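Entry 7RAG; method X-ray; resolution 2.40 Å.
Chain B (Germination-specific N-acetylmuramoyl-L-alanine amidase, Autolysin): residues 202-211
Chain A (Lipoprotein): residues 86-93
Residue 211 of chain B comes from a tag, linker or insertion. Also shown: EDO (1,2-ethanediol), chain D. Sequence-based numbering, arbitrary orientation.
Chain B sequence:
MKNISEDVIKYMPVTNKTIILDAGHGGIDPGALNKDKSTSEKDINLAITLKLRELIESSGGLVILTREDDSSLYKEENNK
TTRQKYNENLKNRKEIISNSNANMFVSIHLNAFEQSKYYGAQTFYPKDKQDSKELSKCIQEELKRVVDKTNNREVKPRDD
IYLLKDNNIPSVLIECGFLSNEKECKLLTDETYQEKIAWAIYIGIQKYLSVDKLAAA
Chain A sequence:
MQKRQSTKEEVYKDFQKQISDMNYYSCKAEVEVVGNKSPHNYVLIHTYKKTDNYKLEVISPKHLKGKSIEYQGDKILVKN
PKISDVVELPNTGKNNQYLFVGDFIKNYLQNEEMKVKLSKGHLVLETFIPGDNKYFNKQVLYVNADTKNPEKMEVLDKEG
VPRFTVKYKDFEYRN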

ATOM      1  N   TYR B 202       8.073 -19.662  -1.369  1.00 48.10           N
ATOM      2  CA  TYR B 202       8.075 -18.691  -2.452  1.00 49.67           C
ATOM      3  C   TYR B 202       8.091 -17.272  -1.905  1.00 53.13           C
ATOM      4  O   TYR B 202       8.857 -16.420  -2.381  1.00 52.40           O
ATOM      5  CB  TYR B 202       6.855 -18.941  -3.338  1.00 46.51           C
ATOM      6  CG  TYR B 202       6.426 -17.809  -4.233  1.00 48.35           C
ATOM      7  CD1 TYR B 202       7.178 -17.439  -5.350  1.00 45.01           C
ATOM      8  CD2 TYR B 202       5.236 -17.129  -3.985  1.00 52.03           C
ATOM      9  CE1 TYR B 202       6.763 -16.408  -6.181  1.00 44.38           C
ATOM     10  CE2 TYR B 202       4.815 -16.093  -4.796  1.00 50.86           C
ATOM     11  CZ  TYR B 202       5.582 -15.741  -5.895  1.00 53.20           C
ATOM     12  OH  TYR B 202       5.145 -14.718  -6.697  1.00 54.33           O
ATOM     13  N   ILE B 203       7.285 -17.009  -0.873  1.00 51.21           N
ATOM     14  CA  ILE B 203       7.289 -15.681  -0.273  1.00 51.30           C
ATOM     15  C   ILE B 203       8.636 -15.399   0.380  1.00 51.79           C
ATOM     16  O   ILE B 203       9.159 -14.287   0.283  1.00 50.05           O
ATOM     17  CB  ILE B 203       6.113 -15.530   0.710  1.00 53.58           C
ATOM     18  CG1 ILE B 203       4.797 -15.453  -0.071  1.00 54.15           C
ATOM     19  CG2 ILE B 203       6.255 -14.282   1.547  1.00 56.63           C
ATOM     20  CD1 ILE B 203       4.822 -14.409  -1.173  1.00 51.95           C
ATOM     21  N   GLY B 204       9.231 -16.394   1.042  1.00 48.79           N
ATOM     22  CA  GLY B 204      10.531 -16.162   1.649  1.00 54.56           C
ATOM     23  C   GLY B 204      11.579 -15.767   0.626  1.00 54.00           C
ATOM     24  O   GLY B 204      12.310 -14.790   0.808  1.00 54.98           O
ATOM     25  N   ILE B 205      11.635 -16.514  -0.479  1.00 53.27           N
ATOM     26  CA  ILE B 205      12.507 -16.178  -1.601  1.00 52.19           C
ATOM     27  C   ILE B 205      12.242 -14.751  -2.065  1.00 50.08           C
ATOM     28  O   ILE B 205      13.167 -13.964  -2.268  1.00 52.50           O
ATOM     29  CB  ILE B 205      12.303 -17.187  -2.752  1.00 52.26           C
ATOM     30  CG1 ILE B 205      12.767 -18.589  -2.363  1.00 51.31           C
ATOM     31  CG2 ILE B 205      13.029 -16.751  -4.024  1.00 48.14           C
ATOM     32  CD1 ILE B 205      12.441 -19.620  -3.419  1.00 44.59           C
ATOM     33  N   GLN B 206      10.972 -14.400  -2.243  1.00 54.04           N
ATOM     34  CA  GLN B 206      10.643 -13.082  -2.787  1.00 56.70           C
ATOM     35  C   GLN B 206      11.069 -11.953  -1.852  1.00 57.90           C
ATOM     36  O   GLN B 206      11.561 -10.919  -2.311  1.00 61.79           O
ATOM     37  CB  GLN B 206       9.151 -12.997  -3.091  1.00 52.75           C
ATOM     38  CG  GLN B 206       8.711 -13.899  -4.248  1.00 50.68           C
ATOM     39  CD  GLN B 206       9.079 -13.342  -5.611  1.00 51.51           C
ATOM     40  OE1 GLN B 206      10.209 -12.925  -5.844  1.00 62.09           O
ATOM     41  NE2 GLN B 206       8.106 -13.316  -6.525  1.00 64.59           N
ATOM     42  N   LYS B 207      10.889 -12.125  -0.543  1.00 56.02           N
ATOM     43  CA  LYS B 207      11.350 -11.110   0.400  1.00 59.59           C
ATOM     44  C   LYS B 207      12.871 -10.981   0.352  1.00 62.82           C
ATOM     45  O   LYS B 207      13.422  -9.865   0.229  1.00 66.45           O
ATOM     46  CB  LYS B 207      10.869 -11.448   1.813  1.00 58.07           C
ATOM     47  CG  LYS B 207       9.368 -11.243   2.038  1.00 59.69           C
ATOM     48  CD  LYS B 207       8.995 -11.505   3.506  1.00 67.19           C
ATOM     49  CE  LYS B 207       7.465 -11.504   3.716  1.00 70.51           C
ATOM     50  NZ  LYS B 207       6.825 -10.163   3.611  1.00 77.37           N
ATOM     51  N   TYR B 208      13.568 -12.125   0.416  1.00 57.37           N
ATOM     52  CA  TYR B 208      15.022 -12.101   0.325  1.00 61.90           C
ATOM     53  C   TYR B 208      15.480 -11.355  -0.927  1.00 65.52           C
ATOM     54  O   TYR B 208      16.436 -10.574  -0.882  1.00 64.58           O
ATOM     55  CB  TYR B 208      15.582 -13.530   0.334  1.00 56.06           C
ATOM     56  CG  TYR B 208      17.041 -13.562  -0.019  1.00 54.97           C
ATOM     57  CD1 TYR B 208      18.009 -13.219   0.926  1.00 58.97           C
ATOM     58  CD2 TYR B 208      17.461 -13.884  -1.304  1.00 50.55           C
ATOM     59  CE1 TYR B 208      19.367 -13.221   0.599  1.00 60.41           C
ATOM     60  CE2 TYR B 208      18.811 -13.888  -1.638  1.00 50.85           C
ATOM     61  CZ  TYR B 208      19.753 -13.555  -0.684  1.00 57.89           C
ATOM     62  OH  TYR B 208      21.095 -13.551  -0.996  1.00 66.21           O
ATOM     63  N   LEU B 209      14.800 -11.577  -2.055  1.00 63.23           N
ATOM     64  CA  LEU B 209      15.203 -10.916  -3.291  1.00 61.28           C
ATOM     65  C   LEU B 209      14.805  -9.444  -3.317  1.00 68.67           C
ATOM     66  O   LEU B 209      15.441  -8.654  -4.018  1.00 74.92           O
ATOM     67  CB  LEU B 209      14.614 -11.649  -4.490  1.00 60.26           C
ATOM     68  CG  LEU B 209      15.246 -13.007  -4.801  1.00 58.45           C
ATOM     69  CD1 LEU B 209      14.624 -13.618  -6.038  1.00 59.46           C
ATOM     70  CD2 LEU B 209      16.738 -12.869  -4.967  1.00 55.88           C
ATOM     71  N   SER B 210      13.768  -9.051  -2.574  1.00 70.11           N
ATOM     72  CA  SER B 210      13.342  -7.655  -2.613  1.00 71.37           C
ATOM     73  C   SER B 210      14.295  -6.756  -1.839  1.00 82.33           C
ATOM     74  O   SER B 210      14.486  -5.590  -2.216  1.00 75.02           O
ATOM     75  CB  SER B 210      11.920  -7.510  -2.076  1.00 68.92           C
ATOM     76  OG  SER B 210      11.855  -7.867  -0.714  1.00 73.70           O
ATOM     77  N   VAL B 211      14.906  -7.274  -0.768  1.00 88.65           N
ATOM     78  CA  VAL B 211      15.881  -6.466  -0.026  1.00 89.67           C
ATOM     79  C   VAL B 211      17.039  -6.045  -0.937  1.00 92.83           C
ATOM     80  O   VAL B 211      17.307  -4.850  -1.121  1.00 98.44           O
ATOM     81  CB  VAL B 211      16.379  -7.220   1.217  1.00 86.54           C
ATOM     82  CG1 VAL B 211      17.512  -6.453   1.864  1.00 91.80           C
ATOM     83  CG2 VAL B 211      15.239  -7.413   2.208  1.00 81.01           C
TER
HETATM   84  C1  EDO D 302       1.362 -16.466  -9.183  1.00 56.31           C
HETATM   85  O1  EDO D 302       1.368 -15.030  -9.332  1.00 62.75           O
HETATM   86  C2  EDO D 302       2.207 -16.811  -7.981  1.00 54.50           C
HETATM   87  O2  EDO D 302       2.483 -15.554  -7.324  1.00 64.08           O
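Chain A 86-93: VVELPNTG

Chain A lies along the last turns of the chain B helix as an extended strand, V86(A) to P90(A), that runs in nearly the same direction: the two axes cross at 25° and approach to 8.2 Å. From N91(A) onward chain A leaves the strand conformation. No hydrogen bond joins the two stretches, and the contact rests mainly on side-chain packing, which buries 346 Å² in all.

At the start of the helix segment, I203(B) lies opposite V87(A), with CA atoms 8.0 Å apart. The CA-to-CB bond of I203(B) points sideways, but the end of its side chain comes nearer, and CD1 packs against CG2 of V87(A) at 3.9 Å. One turn on, CB of Q206(B) meets CD1 of L89(A) at 3.8 Å, while the end of the glutamine leads away and its NE2 makes a weak hydrogen bond to OH of Y202(B) (3.3 Å). K207(B) covers the other methyl of the same leucine, its CG 3.9 Å from CD2 of L89(A). The backbones draw closer at S210(B), where CA of S210(B) is 6.2 Å from CA of P90(A). Its OG donates a hydrogen bond to O of K207(B) (2.7 Å), and the same OG touches CD of P90(A) at 3.8 Å. Beyond the strand, CG2 of the poorly ordered T92(A) reaches O of S210(B) at 3.9 Å.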

ATOM      1  N   VAL A  86      -1.949 -11.654   1.859  1.00 66.79           N
ATOM      2  CA  VAL A  86      -1.505 -10.520   1.063  1.00 63.66           C
ATOM      3  C   VAL A  86      -0.147 -10.108   1.584  1.00 67.01           C
ATOM      4  O   VAL A  86      -0.003  -9.816   2.779  1.00 69.06           O
ATOM      5  CB  VAL A  86      -2.464  -9.328   1.144  1.00 66.31           C
ATOM      6  CG1 VAL A  86      -1.758  -8.078   0.609  1.00 65.61           C
ATOM      7  CG2 VAL A  86      -3.751  -9.620   0.369  1.00 65.77           C
ATOM      8  N   VAL A  87       0.845 -10.078   0.702  1.00 65.81           N
ATOM      9  CA  VAL A  87       2.182  -9.652   1.079  1.00 65.22           C
ATOM     10  C   VAL A  87       2.554  -8.441   0.233  1.00 65.84           C
ATOM     11  O   VAL A  87       2.329  -8.410  -0.983  1.00 62.75           O
ATOM     12  CB  VAL A  87       3.220 -10.796   0.963  1.00 61.78           C
ATOM     13  CG1 VAL A  87       2.537 -12.139   1.155  1.00 57.84           C
ATOM     14  CG2 VAL A  87       3.974 -10.744  -0.335  1.00 65.00           C
ATOM     15  N   GLU A  88       3.082  -7.426   0.910  1.00 66.18           N
ATOM     16  CA  GLU A  88       3.543  -6.184   0.318  1.00 66.97           C
ATOM     17  C   GLU A  88       5.063  -6.214   0.276  1.00 70.19           C
ATOM     18  O   GLU A  88       5.705  -6.501   1.293  1.00 69.83           O
ATOM     19  CB  GLU A  88       3.059  -5.003   1.151  1.00 70.94           C
ATOM     20  CG  GLU A  88       2.918  -3.703   0.409  1.00 78.64           C
ATOM     21  CD  GLU A  88       2.601  -2.544   1.342  1.00 79.49           C
ATOM     22  OE1 GLU A  88       2.637  -2.732   2.587  1.00 81.22           O
ATOM     23  OE2 GLU A  88       2.324  -1.443   0.821  1.00 81.01           O
ATOM     24  N   LEU A  89       5.631  -5.939  -0.892  1.00 69.67           N
ATOM     25  CA  LEU A  89       7.063  -5.954  -1.141  1.00 68.57           C
ATOM     26  C   LEU A  89       7.472  -4.650  -1.800  1.00 72.45           C
ATOM     27  O   LEU A  89       6.663  -4.008  -2.476  1.00 71.77           O
ATOM     28  CB  LEU A  89       7.476  -7.117  -2.052  1.00 65.52           C
ATOM     29  CG  LEU A  89       7.100  -8.538  -1.646  1.00 66.12           C
ATOM     30  CD1 LEU A  89       7.870  -9.514  -2.480  1.00 65.87           C
ATOM     31  CD2 LEU A  89       7.410  -8.758  -0.201  1.00 73.13           C
ATOM     32  N   PRO A  90       8.724  -4.233  -1.631  1.00 78.77           N
ATOM     33  CA  PRO A  90       9.184  -3.008  -2.295  1.00 81.77           C
ATOM     34  C   PRO A  90       9.510  -3.243  -3.766  1.00 88.22           C
ATOM     35  O   PRO A  90       9.991  -4.311  -4.156  1.00 85.29           O
ATOM     36  CB  PRO A  90      10.442  -2.628  -1.498  1.00 81.96           C
ATOM     37  CG  PRO A  90      10.434  -3.509  -0.270  1.00 71.28           C
ATOM     38  CD  PRO A  90       9.718  -4.739  -0.667  1.00 69.83           C
ATOM     39  N   ASN A  91       9.248  -2.218  -4.580  1.00 91.71           N
ATOM     40  CA  ASN A  91       9.541  -2.241  -6.014  1.00102.02           C
ATOM     41  C   ASN A  91      10.928  -1.644  -6.248  1.00113.09           C
ATOM     42  O   ASN A  91      11.160  -0.462  -5.965  1.00116.59           O
ATOM     43  CB  ASN A  91       8.474  -1.459  -6.784  1.00102.99           C
ATOM     44  CG  ASN A  91       8.398  -1.831  -8.262  1.00108.85           C
ATOM     45  OD1 ASN A  91       9.415  -2.078  -8.917  1.00113.76           O
ATOM     46  ND2 ASN A  91       7.177  -1.857  -8.797  1.00 96.32           N
ATOM     47  N   THR A  92      11.851  -2.456  -6.763  1.00121.79           N
ATOM     48  CA  THR A  92      13.164  -1.940  -7.140  1.00124.97           C
ATOM     49  C   THR A  92      13.187  -1.414  -8.578  1.00126.30           C
ATOM     50  O   THR A  92      13.841  -0.401  -8.852  1.00124.44           O
ATOM     51  CB  THR A  92      14.239  -3.019  -6.946  1.00124.33           C
ATOM     52  OG1 THR A  92      14.090  -4.037  -7.946  1.00124.28           O
ATOM     53  CG2 THR A  92      14.129  -3.649  -5.549  1.00112.17           C
ATOM     54  N   GLY A  93      12.475  -2.064  -9.500  1.00120.95           N
ATOM     55  CA  GLY A  93      12.390  -1.595 -10.877  1.00117.48           C
ATOM     56  C   GLY A  93      12.466  -2.679 -11.941  1.00111.05           C
ATOM     57  O   GLY A  93      13.359  -2.682 -12.797  1.00103.92           O
TER